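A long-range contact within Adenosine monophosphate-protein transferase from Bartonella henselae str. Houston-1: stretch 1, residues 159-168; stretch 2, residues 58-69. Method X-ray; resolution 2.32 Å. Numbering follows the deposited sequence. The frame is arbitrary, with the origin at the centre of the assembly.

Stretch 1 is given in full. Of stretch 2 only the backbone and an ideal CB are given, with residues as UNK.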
# COMPACT_ATOMS: atom_id res chain seq x y z
N ARG A 159 -3.97 2.95 3.81
CA ARG A 159 -3.33 3.96 2.95
C ARG A 159 -2.36 4.83 3.74
O ARG A 159 -1.23 5.10 3.28
CB ARG A 159 -4.40 4.80 2.26
CG ARG A 159 -5.00 4.09 1.07
CD ARG A 159 -6.20 4.84 0.46
NE ARG A 159 -7.43 4.53 1.16
CZ ARG A 159 -8.60 5.13 0.96
NH1 ARG A 159 -8.74 6.13 0.06
NH2 ARG A 159 -9.62 4.73 1.68
N THR A 160 -2.76 5.19 4.98
CA THR A 160 -1.90 5.98 5.86
C THR A 160 -0.66 5.20 6.31
O THR A 160 0.47 5.72 6.28
CB THR A 160 -2.72 6.40 7.07
OG1 THR A 160 -3.83 7.18 6.60
CG2 THR A 160 -1.87 7.19 8.01
N GLN A 161 -0.87 3.96 6.73
CA GLN A 161 0.25 3.10 7.15
C GLN A 161 1.25 2.88 6.02
O GLN A 161 2.48 2.96 6.22
CB GLN A 161 -0.31 1.76 7.65
CG GLN A 161 0.73 0.70 7.81
CD GLN A 161 0.11 -0.67 8.08
OE1 GLN A 161 -0.99 -0.99 7.58
NE2 GLN A 161 0.81 -1.49 8.85
N ARG A 162 0.76 2.58 4.80
CA ARG A 162 1.69 2.33 3.70
C ARG A 162 2.55 3.57 3.44
O ARG A 162 3.79 3.48 3.40
CB ARG A 162 0.93 1.90 2.42
CG ARG A 162 0.49 0.43 2.47
CD ARG A 162 -0.20 -0.06 1.17
NE ARG A 162 -1.55 0.50 0.84
CZ ARG A 162 -2.67 -0.00 1.33
NH1 ARG A 162 -2.57 -0.99 2.19
NH2 ARG A 162 -3.86 0.46 0.99
N LEU A 163 1.90 4.75 3.34
CA LEU A 163 2.68 5.97 3.13
C LEU A 163 3.68 6.21 4.27
O LEU A 163 4.80 6.67 4.04
CB LEU A 163 1.75 7.17 2.96
CG LEU A 163 2.08 8.05 1.74
CD1 LEU A 163 1.05 9.16 1.61
CD2 LEU A 163 3.52 8.62 1.76
N PHE A 164 3.28 5.90 5.50
CA PHE A 164 4.19 6.07 6.64
C PHE A 164 5.42 5.19 6.45
O PHE A 164 6.56 5.64 6.66
CB PHE A 164 3.46 5.75 7.95
CG PHE A 164 4.28 5.91 9.24
CD1 PHE A 164 5.09 4.88 9.71
CD2 PHE A 164 4.17 7.06 10.04
CE1 PHE A 164 5.82 5.00 10.93
CE2 PHE A 164 4.87 7.16 11.25
CZ PHE A 164 5.69 6.14 11.69
N PHE A 165 5.23 3.96 5.99
CA PHE A 165 6.40 3.08 5.92
C PHE A 165 7.24 3.32 4.68
O PHE A 165 8.45 3.10 4.73
CB PHE A 165 5.96 1.61 6.10
CG PHE A 165 5.82 1.22 7.55
CD1 PHE A 165 4.64 1.45 8.24
CD2 PHE A 165 6.91 0.70 8.24
CE1 PHE A 165 4.52 1.14 9.62
CE2 PHE A 165 6.82 0.36 9.61
CZ PHE A 165 5.61 0.59 10.31
N GLU A 166 6.64 3.87 3.60
CA GLU A 166 7.42 4.29 2.43
C GLU A 166 8.34 5.45 2.79
O GLU A 166 9.53 5.45 2.44
CB GLU A 166 6.50 4.69 1.26
CG GLU A 166 5.68 3.57 0.60
CD GLU A 166 4.50 4.09 -0.25
OE1 GLU A 166 4.38 5.32 -0.47
OE2 GLU A 166 3.67 3.27 -0.70
N ASN A 167 7.79 6.44 3.48
CA ASN A 167 8.56 7.61 3.87
C ASN A 167 9.59 7.27 4.95
O ASN A 167 10.73 7.75 4.91
CB ASN A 167 7.60 8.69 4.33
CG ASN A 167 7.00 9.45 3.18
OD1 ASN A 167 7.41 9.27 2.04
ND2 ASN A 167 6.05 10.33 3.47
N LEU A 168 9.21 6.43 5.91
CA LEU A 168 10.17 5.93 6.89
C LEU A 168 11.35 5.24 6.21
O LEU A 168 12.52 5.50 6.55
CB LEU A 168 9.48 4.96 7.85
CG LEU A 168 10.41 4.33 8.90
CD1 LEU A 168 10.86 5.36 9.97
CD2 LEU A 168 9.72 3.14 9.56
N UNK A 58 2.24 11.42 15.93
CA UNK A 58 1.95 12.73 15.35
C UNK A 58 2.09 12.70 13.83
O UNK A 58 1.22 13.19 13.12
CB UNK A 58 2.88 13.79 15.94
N UNK A 59 3.20 12.14 13.33
CA UNK A 59 3.40 12.14 11.89
C UNK A 59 2.36 11.26 11.21
O UNK A 59 1.75 11.68 10.22
CB UNK A 59 4.81 11.66 11.54
N UNK A 60 2.12 10.06 11.75
CA UNK A 60 1.03 9.21 11.24
C UNK A 60 -0.29 9.98 11.12
O UNK A 60 -0.99 9.90 10.08
CB UNK A 60 0.84 8.00 12.15
N UNK A 61 -0.64 10.76 12.17
CA UNK A 61 -1.90 11.50 12.14
C UNK A 61 -1.86 12.67 11.14
O UNK A 61 -2.89 12.99 10.54
CB UNK A 61 -2.23 12.02 13.54
N UNK A 62 -0.69 13.29 10.96
CA UNK A 62 -0.52 14.32 9.93
C UNK A 62 -0.74 13.74 8.52
O UNK A 62 -1.47 14.32 7.71
CB UNK A 62 0.87 14.94 10.03
N UNK A 63 -0.17 12.58 8.23
CA UNK A 63 -0.46 11.90 6.96
C UNK A 63 -1.97 11.67 6.75
O UNK A 63 -2.53 12.00 5.70
CB UNK A 63 0.28 10.56 6.91
N UNK A 64 -2.64 11.06 7.76
CA UNK A 64 -4.08 10.80 7.63
C UNK A 64 -4.84 12.11 7.43
O UNK A 64 -5.75 12.21 6.59
CB UNK A 64 -4.61 10.06 8.86
N UNK A 65 -4.40 13.16 8.14
CA UNK A 65 -5.03 14.46 8.03
C UNK A 65 -4.85 15.05 6.63
O UNK A 65 -5.77 15.70 6.11
CB UNK A 65 -4.46 15.41 9.08
N UNK A 66 -3.69 14.85 6.01
CA UNK A 66 -3.53 15.44 4.68
C UNK A 66 -4.33 14.63 3.66
O UNK A 66 -4.95 15.21 2.76
CB UNK A 66 -2.05 15.50 4.28
N UNK A 67 -4.40 13.31 3.83
CA UNK A 67 -5.11 12.50 2.83
C UNK A 67 -6.60 12.82 2.81
O UNK A 67 -7.21 12.86 1.75
CB UNK A 67 -4.90 11.01 3.11
N UNK A 68 -7.21 12.94 4.00
CA UNK A 68 -8.66 12.95 4.12
C UNK A 68 -9.28 14.29 4.55
O UNK A 68 -10.50 14.33 4.78
CB UNK A 68 -9.07 11.87 5.12
N UNK A 69 -8.49 15.35 4.73
CA UNK A 69 -9.01 16.63 5.19
C UNK A 69 -10.16 17.18 4.33
O UNK A 69 -10.99 17.93 4.82
CB UNK A 69 -7.87 17.65 5.23

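Stretch 1 and residues 58-68 of stretch 2 are helical, and their axes pass within 9.2 Å at 123° between N-to-C directions, so contact should recur every three or four residues. The backbones come closest at position 64, whose CA lies 5.6 Å from Thr160 CA.

Position 58 has helical angles (-55/-48) and nothing of stretch 1 within 5.5 Å of its ideal CB; almost any helix-compatible residue would suit. It is Ala58.

At position 59 CA-to-CB points toward stretch 1, with the ideal CB 4.5 Å from Phe164 CE2 and the amide of Asn167 further along. A long apolar or aromatic side chain would fit, preferably with a polar tip. The residue is Tyr59: with chi1 at t, its CD2 lies 3.8 Å from Phe164 CD2, and its OH accepts a hydrogen bond from Asn167 ND2 (2.9 Å, N-H...acceptor angle 135°).

Position 60 points sideways, but its ideal CB is 4.1 Å from Phe164 CD2 and 5.0 Å from Thr160 CG2. A branched or flexible aliphatic could bend into that apolar surface. Leu60 does so: its CD1 is 3.6 Å from Thr160 CG2 and 3.8 Å from Phe164 CD2.

Positions 61 and 62 find nothing within 5.5 Å of their ideal CB atoms, 61 pointing away; stretch 1 constrains neither. They are Cys61 and His62.

Position 63 points toward stretch 1, its ideal CB 4.1 Å from Thr160 CG2 and 5.4 Å from Leu163 CB. Val, Ile, Leu or Met would suit. In Ile63 (m, t), CG2 lies 3.8 Å from Thr160 CG2, while CD1 reaches 3.9 Å from Phe164 CA, at the edge of that ring.

Position 64 points sideways, its ideal CB 3.7 Å from Thr160 OG1, so a small or polar residue, or one extending along the helix, is plausible. His64 presents its ring edge, CD2 lying 3.5 Å from Thr160 OG1.

Positions 65 and 66 are out of reach and could be polar; they are Gln65 and Gln66.

Position 67 points toward stretch 1, but its ideal CB is 5.3 Å from Thr160 OG1, leaving room for Leu or Met. Leu67 CD2 packs 4.1 Å from Leu163 CD1. With 60, 63 and 64, it forms the hole that receives the Thr160 knob.

Position 68 (-112/3) also points toward stretch 1, with nothing near its ideal CB; Arg159 NH1 is about 7.7 Å from that CB, so a long or aromatic side chain could reach it. Phe68 CE1 lies 3.8 Å from Arg159 NH1, over one guanidinium face.

Position 69 is out of reach and unconstrained; many residues, polar or charged included, would do. Lys69 makes no contact.

Stretch 2 (58-69) AYLCHIHQQLFK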
# COMPACT_ATOMS: atom_id res chain seq x y z
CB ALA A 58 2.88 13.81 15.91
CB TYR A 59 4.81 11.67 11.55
CG TYR A 59 5.12 11.71 10.05
CD1 TYR A 59 5.11 12.91 9.34
CD2 TYR A 59 5.46 10.54 9.35
CE1 TYR A 59 5.41 12.95 7.95
CE2 TYR A 59 5.76 10.58 8.00
CZ TYR A 59 5.74 11.79 7.29
OH TYR A 59 6.05 11.83 5.93
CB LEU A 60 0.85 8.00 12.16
CG LEU A 60 -0.13 6.96 11.67
CD1 LEU A 60 0.51 6.17 10.55
CD2 LEU A 60 -0.65 6.04 12.83
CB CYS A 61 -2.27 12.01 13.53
SG CYS A 61 -2.79 10.66 14.66
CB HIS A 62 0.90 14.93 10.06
CG HIS A 62 1.30 15.82 8.91
ND1 HIS A 62 0.92 17.15 8.82
CD2 HIS A 62 2.07 15.58 7.82
CE1 HIS A 62 1.41 17.68 7.71
NE2 HIS A 62 2.11 16.74 7.08
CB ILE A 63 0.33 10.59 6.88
CG1 ILE A 63 1.80 10.86 6.70
CG2 ILE A 63 -0.18 9.75 5.76
CD1 ILE A 63 2.57 9.59 6.78
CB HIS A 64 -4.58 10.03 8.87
CG HIS A 64 -6.01 9.57 8.79
ND1 HIS A 64 -7.07 10.38 9.13
CD2 HIS A 64 -6.55 8.37 8.44
CE1 HIS A 64 -8.20 9.72 8.94
NE2 HIS A 64 -7.91 8.49 8.55
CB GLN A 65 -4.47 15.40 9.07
CG GLN A 65 -5.29 16.68 9.21
CD GLN A 65 -4.43 17.91 9.36
OE1 GLN A 65 -3.64 18.25 8.47
NE2 GLN A 65 -4.56 18.59 10.50
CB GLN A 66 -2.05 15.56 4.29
CG GLN A 66 -1.30 16.60 5.18
CD GLN A 66 -1.81 18.02 5.00
OE1 GLN A 66 -2.32 18.64 5.93
NE2 GLN A 66 -1.66 18.54 3.79
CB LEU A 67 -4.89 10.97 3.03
CG LEU A 67 -3.45 10.42 2.93
CD1 LEU A 67 -3.36 8.91 3.17
CD2 LEU A 67 -2.71 10.82 1.63
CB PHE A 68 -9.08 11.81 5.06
CG PHE A 68 -8.67 10.47 4.53
CD1 PHE A 68 -9.33 9.91 3.44
CD2 PHE A 68 -7.60 9.78 5.10
CE1 PHE A 68 -8.92 8.67 2.90
CE2 PHE A 68 -7.17 8.52 4.60
CZ PHE A 68 -7.84 7.97 3.49
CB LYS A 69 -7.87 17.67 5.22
CG LYS A 69 -7.24 17.91 3.85
CD LYS A 69 -5.89 18.66 3.93
CE LYS A 69 -6.01 19.94 4.70
NZ LYS A 69 -7.08 20.82 4.14
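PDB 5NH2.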